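Local coordinates for protein ORF59 (Human herpesvirus 8, PDB 3HSL) that increases the processivity of the viral DNA polymerase as its accessory subunit and is essential for lytic DNA replication, at residues 29-34 and 61-66; 255-260 and 282-287; 263-266 and 270-273. All coordinates share one frame; numbering follows the deposited sequence.

Contact 1 of 3, residues 29-34 and 61-66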
loop_
_atom_site.group_PDB
_atom_site.type_symbol
_atom_site.label_atom_id
_atom_site.label_comp_id
_atom_site.label_asym_id
_atom_site.label_seq_id
_atom_site.Cartn_x
_atom_site.Cartn_y
_atom_site.Cartn_z
ATOM N N GLU A 29 8.876 -10.419 -3.866
ATOM C CA GLU A 29 7.837 -9.733 -4.650
ATOM C C GLU A 29 6.771 -10.686 -5.201
ATOM O O GLU A 29 5.624 -10.294 -5.449
ATOM C CB GLU A 29 8.449 -8.934 -5.806
ATOM C CG GLU A 29 9.307 -7.786 -5.323
ATOM C CD GLU A 29 8.499 -6.758 -4.523
ATOM O OE1 GLU A 29 7.529 -6.203 -5.107
ATOM O OE2 GLU A 29 8.846 -6.516 -3.322
ATOM N N HIS A 30 7.151 -11.939 -5.394
ATOM C CA HIS A 30 6.230 -12.904 -5.930
ATOM C C HIS A 30 5.247 -13.405 -4.872
ATOM O O HIS A 30 4.109 -13.735 -5.195
ATOM C CB HIS A 30 7.028 -14.039 -6.553
ATOM C CG HIS A 30 6.189 -15.072 -7.223
ATOM N ND1 HIS A 30 5.597 -14.865 -8.450
ATOM C CD2 HIS A 30 5.845 -16.323 -6.842
ATOM C CE1 HIS A 30 4.920 -15.944 -8.794
ATOM N NE2 HIS A 30 5.054 -16.845 -7.836
ATOM N N ILE A 31 5.672 -13.457 -3.611
ATOM C CA ILE A 31 4.800 -13.971 -2.553
ATOM C C ILE A 31 4.214 -12.899 -1.661
ATOM O O ILE A 31 3.482 -13.212 -0.732
ATOM C CB ILE A 31 5.547 -14.971 -1.625
ATOM C CG1 ILE A 31 6.596 -14.254 -0.763
ATOM C CG2 ILE A 31 6.159 -16.134 -2.439
ATOM C CD1 ILE A 31 7.269 -15.146 0.333
ATOM N N LYS A 32 4.533 -11.640 -1.949
ATOM C CA LYS A 32 4.105 -10.516 -1.106
ATOM C C LYS A 32 2.649 -10.365 -0.694
ATOM O O LYS A 32 2.386 -10.002 0.454
ATOM C CB LYS A 32 4.667 -9.176 -1.604
ATOM C CG LYS A 32 4.096 -8.673 -2.873
ATOM C CD LYS A 32 4.746 -7.378 -3.285
ATOM C CE LYS A 32 4.116 -6.872 -4.563
ATOM N NZ LYS A 32 4.818 -5.650 -5.026
ATOM N N SER A 33 1.702 -10.630 -1.584
ATOM C CA SER A 33 0.293 -10.459 -1.194
ATOM C C SER A 33 -0.085 -11.572 -0.223
ATOM O O SER A 33 -0.841 -11.344 0.726
ATOM C CB SER A 33 -0.647 -10.420 -2.396
ATOM O OG SER A 33 -0.687 -11.693 -3.003
ATOM N N ALA A 34 0.445 -12.771 -0.463
ATOM C CA ALA A 34 0.199 -13.905 0.422
ATOM C C ALA A 34 0.819 -13.706 1.803
ATOM O O ALA A 34 0.282 -14.182 2.791
ATOM C CB ALA A 34 0.729 -15.178 -0.188
ATOM N N GLY A 61 -3.589 -24.183 4.163
ATOM C CA GLY A 61 -2.219 -24.227 3.656
ATOM C C GLY A 61 -1.361 -23.254 4.423
ATOM O O GLY A 61 -1.857 -22.253 4.950
ATOM N N VAL A 62 -0.068 -23.551 4.490
ATOM C CA VAL A 62 0.851 -22.663 5.194
ATOM C C VAL A 62 2.114 -22.377 4.402
ATOM O O VAL A 62 2.930 -23.265 4.174
ATOM C CB VAL A 62 1.276 -23.189 6.582
ATOM C CG1 VAL A 62 2.119 -22.130 7.258
ATOM C CG2 VAL A 62 0.069 -23.491 7.472
ATOM N N LEU A 63 2.281 -21.134 3.984
ATOM C CA LEU A 63 3.478 -20.772 3.252
ATOM C C LEU A 63 4.626 -20.477 4.193
ATOM O O LEU A 63 4.421 -19.970 5.299
ATOM C CB LEU A 63 3.207 -19.598 2.307
ATOM C CG LEU A 63 4.388 -19.038 1.516
ATOM C CD1 LEU A 63 3.988 -18.487 0.177
ATOM C CD2 LEU A 63 5.174 -18.016 2.351
ATOM N N GLY A 64 5.833 -20.801 3.745
ATOM C CA GLY A 64 7.021 -20.553 4.507
ATOM C C GLY A 64 8.227 -20.220 3.641
ATOM O O GLY A 64 8.736 -21.075 2.889
ATOM N N LEU A 65 8.680 -18.971 3.743
ATOM C CA LEU A 65 9.885 -18.510 3.069
ATOM C C LEU A 65 10.923 -18.468 4.185
ATOM O O LEU A 65 10.660 -17.854 5.209
ATOM C CB LEU A 65 9.694 -17.102 2.519
ATOM C CG LEU A 65 10.963 -16.372 2.065
ATOM C CD1 LEU A 65 11.716 -17.133 0.975
ATOM C CD2 LEU A 65 10.614 -14.971 1.590
ATOM N N ARG A 66 12.084 -19.100 4.019
ATOM C CA ARG A 66 13.081 -19.095 5.111
ATOM C C ARG A 66 14.443 -18.746 4.555
ATOM O O ARG A 66 14.919 -19.351 3.606
ATOM C CB ARG A 66 13.102 -20.460 5.735
ATOM C CG ARG A 66 11.697 -20.967 5.800
ATOM C CD ARG A 66 11.787 -22.412 5.632
ATOM N NE ARG A 66 10.780 -22.775 4.661
ATOM C CZ ARG A 66 10.743 -23.945 4.054
ATOM N NH1 ARG A 66 11.659 -24.874 4.323
ATOM N NH2 ARG A 66 9.783 -24.174 3.176
#
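Ile-31 and Leu-65 face each other where the last turns of helix 18-35 lie over strand 61-67. Their CA atoms are 8.8 Å apart, so the two backbones stay separate and only side chains bridge the gap. Ile-31 is the one residue of 29-34 in direct contact. Its CG1 sits between the backbone N and the carbonyl carbon (chi1 70°), and the chain then extends to bring CD1 to the strand. Ile-31 CD1 lies 3.6 Å from Leu-65 CD2 and 4.1 Å from Leu-63 CD2. The second branch takes part too, with Ile-31 CG2 at 4.1 Å from Leu-63 CD1. Ile-31 therefore lies obliquely across both leucines, which are two apart on the strand and point to the helix. Leu-263 of helix 254-263 touches both Ile-31 and Leu-63 and extends the apolar cluster. Away from the helix, Arg-66 grips Gly-64 O side-on through NE and NH2, and its NH1 forms a salt bridge with Asp-160. All three touching residues are buried and all their cross-contacts are methyl or methylene groups. Between residues 29-34 and 61-66 the contact is apolar, so it probably rests on hydrophobic burial and fit.

Contact 2 of 3, residues 255-260 and 282-287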
loop_
_atom_site.group_PDB
_atom_site.type_symbol
_atom_site.label_atom_id
_atom_site.label_comp_id
_atom_site.label_asym_id
_atom_site.label_seq_id
_atom_site.Cartn_x
_atom_site.Cartn_y
_atom_site.Cartn_z
ATOM N N GLU A 255 -8.177 -24.291 -3.217
ATOM C CA GLU A 255 -7.625 -22.926 -3.192
ATOM C C GLU A 255 -6.172 -22.985 -2.778
ATOM O O GLU A 255 -5.309 -22.368 -3.416
ATOM C CB GLU A 255 -8.320 -22.005 -2.193
ATOM C CG GLU A 255 -9.782 -21.633 -2.451
ATOM C CD GLU A 255 -10.305 -20.634 -1.403
ATOM O OE1 GLU A 255 -9.459 -19.987 -0.710
ATOM O OE2 GLU A 255 -11.556 -20.510 -1.289
ATOM N N SER A 256 -5.905 -23.729 -1.706
ATOM C CA SER A 256 -4.543 -23.861 -1.220
ATOM C C SER A 256 -3.632 -24.468 -2.278
ATOM O O SER A 256 -2.494 -24.049 -2.419
ATOM C CB SER A 256 -4.492 -24.672 0.072
ATOM O OG SER A 256 -5.151 -23.979 1.122
ATOM N N LEU A 257 -4.132 -25.447 -3.023
ATOM C CA LEU A 257 -3.324 -26.105 -4.034
ATOM C C LEU A 257 -2.943 -25.154 -5.159
ATOM O O LEU A 257 -1.778 -25.081 -5.519
ATOM C CB LEU A 257 -4.008 -27.378 -4.547
ATOM C CG LEU A 257 -3.284 -28.250 -5.588
ATOM C CD1 LEU A 257 -1.870 -28.639 -5.160
ATOM C CD2 LEU A 257 -4.084 -29.493 -5.893
ATOM N N ILE A 258 -3.926 -24.437 -5.703
ATOM C CA ILE A 258 -3.706 -23.468 -6.773
ATOM C C ILE A 258 -2.614 -22.474 -6.323
ATOM O O ILE A 258 -1.553 -22.374 -6.929
ATOM C CB ILE A 258 -4.995 -22.643 -7.073
ATOM C CG1 ILE A 258 -6.242 -23.523 -7.336
ATOM C CG2 ILE A 258 -4.755 -21.652 -8.228
ATOM C CD1 ILE A 258 -6.275 -24.283 -8.654
ATOM N N ALA A 259 -2.892 -21.742 -5.251
ATOM C CA ALA A 259 -1.960 -20.764 -4.715
ATOM C C ALA A 259 -0.593 -21.397 -4.427
ATOM O O ALA A 259 0.452 -20.824 -4.742
ATOM C CB ALA A 259 -2.535 -20.162 -3.458
ATOM N N ALA A 260 -0.602 -22.584 -3.827
ATOM C CA ALA A 260 0.640 -23.250 -3.517
ATOM C C ALA A 260 1.454 -23.392 -4.800
ATOM O O ALA A 260 2.594 -22.931 -4.853
ATOM C CB ALA A 260 0.391 -24.576 -2.864
ATOM N N LEU A 282 0.911 -32.976 2.619
ATOM C CA LEU A 282 1.359 -32.818 1.236
ATOM C C LEU A 282 2.069 -31.452 1.133
ATOM O O LEU A 282 1.455 -30.408 1.362
ATOM C CB LEU A 282 0.183 -32.916 0.241
ATOM C CG LEU A 282 0.482 -32.620 -1.249
ATOM C CD1 LEU A 282 1.581 -33.509 -1.816
ATOM C CD2 LEU A 282 -0.741 -32.682 -2.152
ATOM N N GLU A 283 3.354 -31.460 0.790
ATOM C CA GLU A 283 4.118 -30.230 0.689
ATOM C C GLU A 283 4.403 -29.838 -0.751
ATOM O O GLU A 283 4.871 -30.641 -1.555
ATOM C CB GLU A 283 5.431 -30.359 1.470
ATOM C CG GLU A 283 6.300 -29.101 1.489
ATOM C CD GLU A 283 7.582 -29.219 2.352
ATOM O OE1 GLU A 283 8.062 -30.339 2.637
ATOM O OE2 GLU A 283 8.123 -28.160 2.754
ATOM N N VAL A 284 4.114 -28.588 -1.074
ATOM C CA VAL A 284 4.387 -28.051 -2.395
ATOM C C VAL A 284 5.685 -27.299 -2.175
ATOM O O VAL A 284 5.696 -26.325 -1.427
ATOM C CB VAL A 284 3.285 -27.095 -2.851
ATOM C CG1 VAL A 284 3.709 -26.354 -4.104
ATOM C CG2 VAL A 284 1.983 -27.866 -3.065
ATOM N N GLU A 285 6.771 -27.736 -2.808
ATOM C CA GLU A 285 8.060 -27.077 -2.609
ATOM C C GLU A 285 8.687 -26.485 -3.851
ATOM O O GLU A 285 8.706 -27.106 -4.917
ATOM C CB GLU A 285 9.070 -28.026 -1.958
ATOM C CG GLU A 285 10.407 -27.364 -1.718
ATOM C CD GLU A 285 11.392 -28.223 -0.968
ATOM O OE1 GLU A 285 12.331 -27.661 -0.364
ATOM O OE2 GLU A 285 11.249 -29.459 -0.966
ATOM N N GLY A 286 9.202 -25.273 -3.692
ATOM C CA GLY A 286 9.877 -24.587 -4.755
ATOM C C GLY A 286 11.191 -25.318 -4.894
ATOM O O GLY A 286 12.011 -25.322 -3.974
ATOM N N VAL A 287 11.391 -25.948 -6.046
ATOM C CA VAL A 287 12.609 -26.683 -6.318
ATOM C C VAL A 287 13.461 -25.694 -7.085
ATOM O O VAL A 287 13.015 -25.188 -8.111
ATOM C CB VAL A 287 12.315 -27.988 -7.110
ATOM C CG1 VAL A 287 13.578 -28.694 -7.509
ATOM C CG2 VAL A 287 11.460 -28.917 -6.280
#
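Helix-on-sheet packing in the herpesvirus processivity-factor fold brings Ala-260 of helix 254-263 against Val-284 of strand 282-288. This strand runs between strands 270-276 and 296-302, antiparallel to both. The CA atoms of Ala-260 and Val-284 are 6.2 Å apart, a close approach consistent with the small alanine side chain. Ala-260 CB points to the strand and meets Val-284 CG2 at 3.7 Å. It is almost as near to the branch point, with Ala-260 CB to Val-284 CB at 3.8 Å. The two methyls of Val-284 have different tasks. Val-284 CG1 is anti to the backbone N (chi1 170°) and rests on the helix backbone, 3.7 Å from Ala-260 O. Val-284 CG2 is anti to the carbonyl carbon and packs on the alanine methyl. One turn earlier, Leu-257 adds a looser contact from the side. Its CB does not point at the strand, but Leu-257 CD1 is 4.5 Å from Val-284 CG2. Leu-257 also touches Leu-302 of strand 296-302 and Leu-185 of helix 175-186. Ser-256 OG is hydrogen-bonded to Val-57 O and Ala-60 N, which ties the same helix to the turn ahead of strand 61-67. The acidic residues of the strand turn elsewhere: Glu-283 is hydrogen-bonded to His-277 and Ser-299, and Glu-285 to the indole N-H of Trp-230. Between residues 255-260 and 282-287 the side chains that meet are all apolar, though Val-284 CG1 also packs on the backbone carbonyl of Ala-260. Val-284 is thus touched on one methyl by side chains and on the other by helix backbone. This makes a close, buried contact that probably rests on hydrophobic packing.

Contact 3 of 3, residues 263-266 and 270-273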
loop_
_atom_site.group_PDB
_atom_site.type_symbol
_atom_site.label_atom_id
_atom_site.label_comp_id
_atom_site.label_asym_id
_atom_site.label_seq_id
_atom_site.Cartn_x
_atom_site.Cartn_y
_atom_site.Cartn_z
ATOM N N LEU A 263 2.539 -19.924 -6.125
ATOM C CA LEU A 263 3.522 -19.269 -5.253
ATOM C C LEU A 263 4.925 -19.875 -5.340
ATOM O O LEU A 263 5.924 -19.163 -5.223
ATOM C CB LEU A 263 3.030 -19.271 -3.786
ATOM C CG LEU A 263 1.861 -18.328 -3.411
ATOM C CD1 LEU A 263 1.082 -18.704 -2.118
ATOM C CD2 LEU A 263 2.271 -16.839 -3.403
ATOM N N CYS A 264 4.995 -21.183 -5.542
ATOM C CA CYS A 264 6.281 -21.867 -5.637
ATOM C C CYS A 264 6.877 -21.905 -7.058
ATOM O O CYS A 264 7.925 -22.518 -7.283
ATOM C CB CYS A 264 6.169 -23.257 -5.059
ATOM S SG CYS A 264 5.634 -23.182 -3.374
ATOM N N LYS A 265 6.199 -21.252 -8.000
ATOM C CA LYS A 265 6.650 -21.154 -9.370
ATOM C C LYS A 265 7.181 -19.721 -9.471
ATOM O O LYS A 265 6.430 -18.793 -9.816
ATOM C CB LYS A 265 5.478 -21.376 -10.337
ATOM C CG LYS A 265 5.796 -21.344 -11.856
ATOM C CD LYS A 265 6.679 -22.528 -12.287
ATOM C CE LYS A 265 6.894 -22.636 -13.804
ATOM N NZ LYS A 265 7.650 -21.484 -14.351
ATOM N N VAL A 266 8.469 -19.546 -9.164
ATOM C CA VAL A 266 9.118 -18.239 -9.216
ATOM C C VAL A 266 10.105 -18.250 -10.380
ATOM O O VAL A 266 11.174 -18.854 -10.276
ATOM C CB VAL A 266 9.883 -17.933 -7.909
ATOM C CG1 VAL A 266 10.464 -16.511 -7.949
ATOM C CG2 VAL A 266 8.976 -18.097 -6.712
ATOM N N PHE A 270 12.385 -20.796 -8.605
ATOM C CA PHE A 270 11.779 -22.039 -8.151
ATOM C C PHE A 270 10.733 -22.567 -9.097
ATOM O O PHE A 270 10.152 -21.814 -9.872
ATOM C CB PHE A 270 11.119 -21.866 -6.767
ATOM C CG PHE A 270 12.067 -21.459 -5.689
ATOM C CD1 PHE A 270 12.942 -22.379 -5.132
ATOM C CD2 PHE A 270 12.085 -20.149 -5.219
ATOM C CE1 PHE A 270 13.822 -22.004 -4.131
ATOM C CE2 PHE A 270 12.965 -19.759 -4.210
ATOM C CZ PHE A 270 13.835 -20.691 -3.667
ATOM N N THR A 271 10.519 -23.877 -8.999
ATOM C CA THR A 271 9.530 -24.619 -9.769
ATOM C C THR A 271 8.922 -25.621 -8.767
ATOM O O THR A 271 9.656 -26.217 -7.975
ATOM C CB THR A 271 10.149 -25.314 -11.004
ATOM O OG1 THR A 271 9.112 -25.853 -11.826
ATOM C CG2 THR A 271 11.132 -26.425 -10.613
ATOM N N PRO A 272 7.589 -25.806 -8.796
ATOM C CA PRO A 272 6.876 -26.676 -7.864
ATOM C C PRO A 272 7.239 -28.146 -7.855
ATOM O O PRO A 272 7.463 -28.749 -8.901
ATOM C CB PRO A 272 5.407 -26.537 -8.303
ATOM C CG PRO A 272 5.335 -25.280 -9.036
ATOM C CD PRO A 272 6.654 -25.178 -9.744
ATOM N N GLY A 273 7.288 -28.698 -6.652
ATOM C CA GLY A 273 7.563 -30.099 -6.430
ATOM C C GLY A 273 6.592 -30.527 -5.346
ATOM O O GLY A 273 6.356 -29.769 -4.395
#
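Val-266 and Phe-270 close a hairpin-like loop of three residues that joins the end of helix 254-263 to strand 270-276. They form a single antiparallel bridge, a hydrogen-bonded pair. Both backbone groups of each residue are used. Phe-270 N donates to Val-266 O at 2.8 Å, in the carbonyl plane and on a lone pair. Val-266 N returns a bond to Phe-270 O at 2.9 Å, but arrives from above the carbonyl plane, 45° out of it. Lys-265 CA makes a further CA-H...O contact to Phe-270 O. Cys-264 O comes near Thr-271 N, but the angle is poor and it is not a hydrogen bond. Further along, Val-287 N probably donates to Thr-271 O, and Glu-285 N to Gly-273 O. The strand is thus bonded to the loop through Phe-270 and to strand 282-288 from Thr-271 on. Lys-265 passes across the CG-CD side of Pro-272, with CG anti to the backbone N (chi1 -178°) and a bend at chi2. Lys-265 CD lies 3.7 Å from Pro-272 CD. Val-266 and Phe-270 point the same way, and Val-266 CG2 meets the ring edge at Phe-270 CD2, 4.0 Å away.

Overall arrangement
All three contacts are buried and reach the same run of paired strands. Contacts 1 and 2 lie side by side, their centres about 11 Å apart. Each lays a helix on a strand through apolar side chains, in contact 2 with help from a helix carbonyl. Contact 3 is nested in the chain between the two segments of contact 2, with centres about 8 Å apart. It differs in being held by paired backbone hydrogen bonds. It is mostly buried too, with Lys-265 exposed at its edge. Segment 263-266 also touches contact 1 through His-30, which packs on Val-266. Strands 270-276 and 282-288 are neighbours, so contacts 2 and 3 also share backbone pairing.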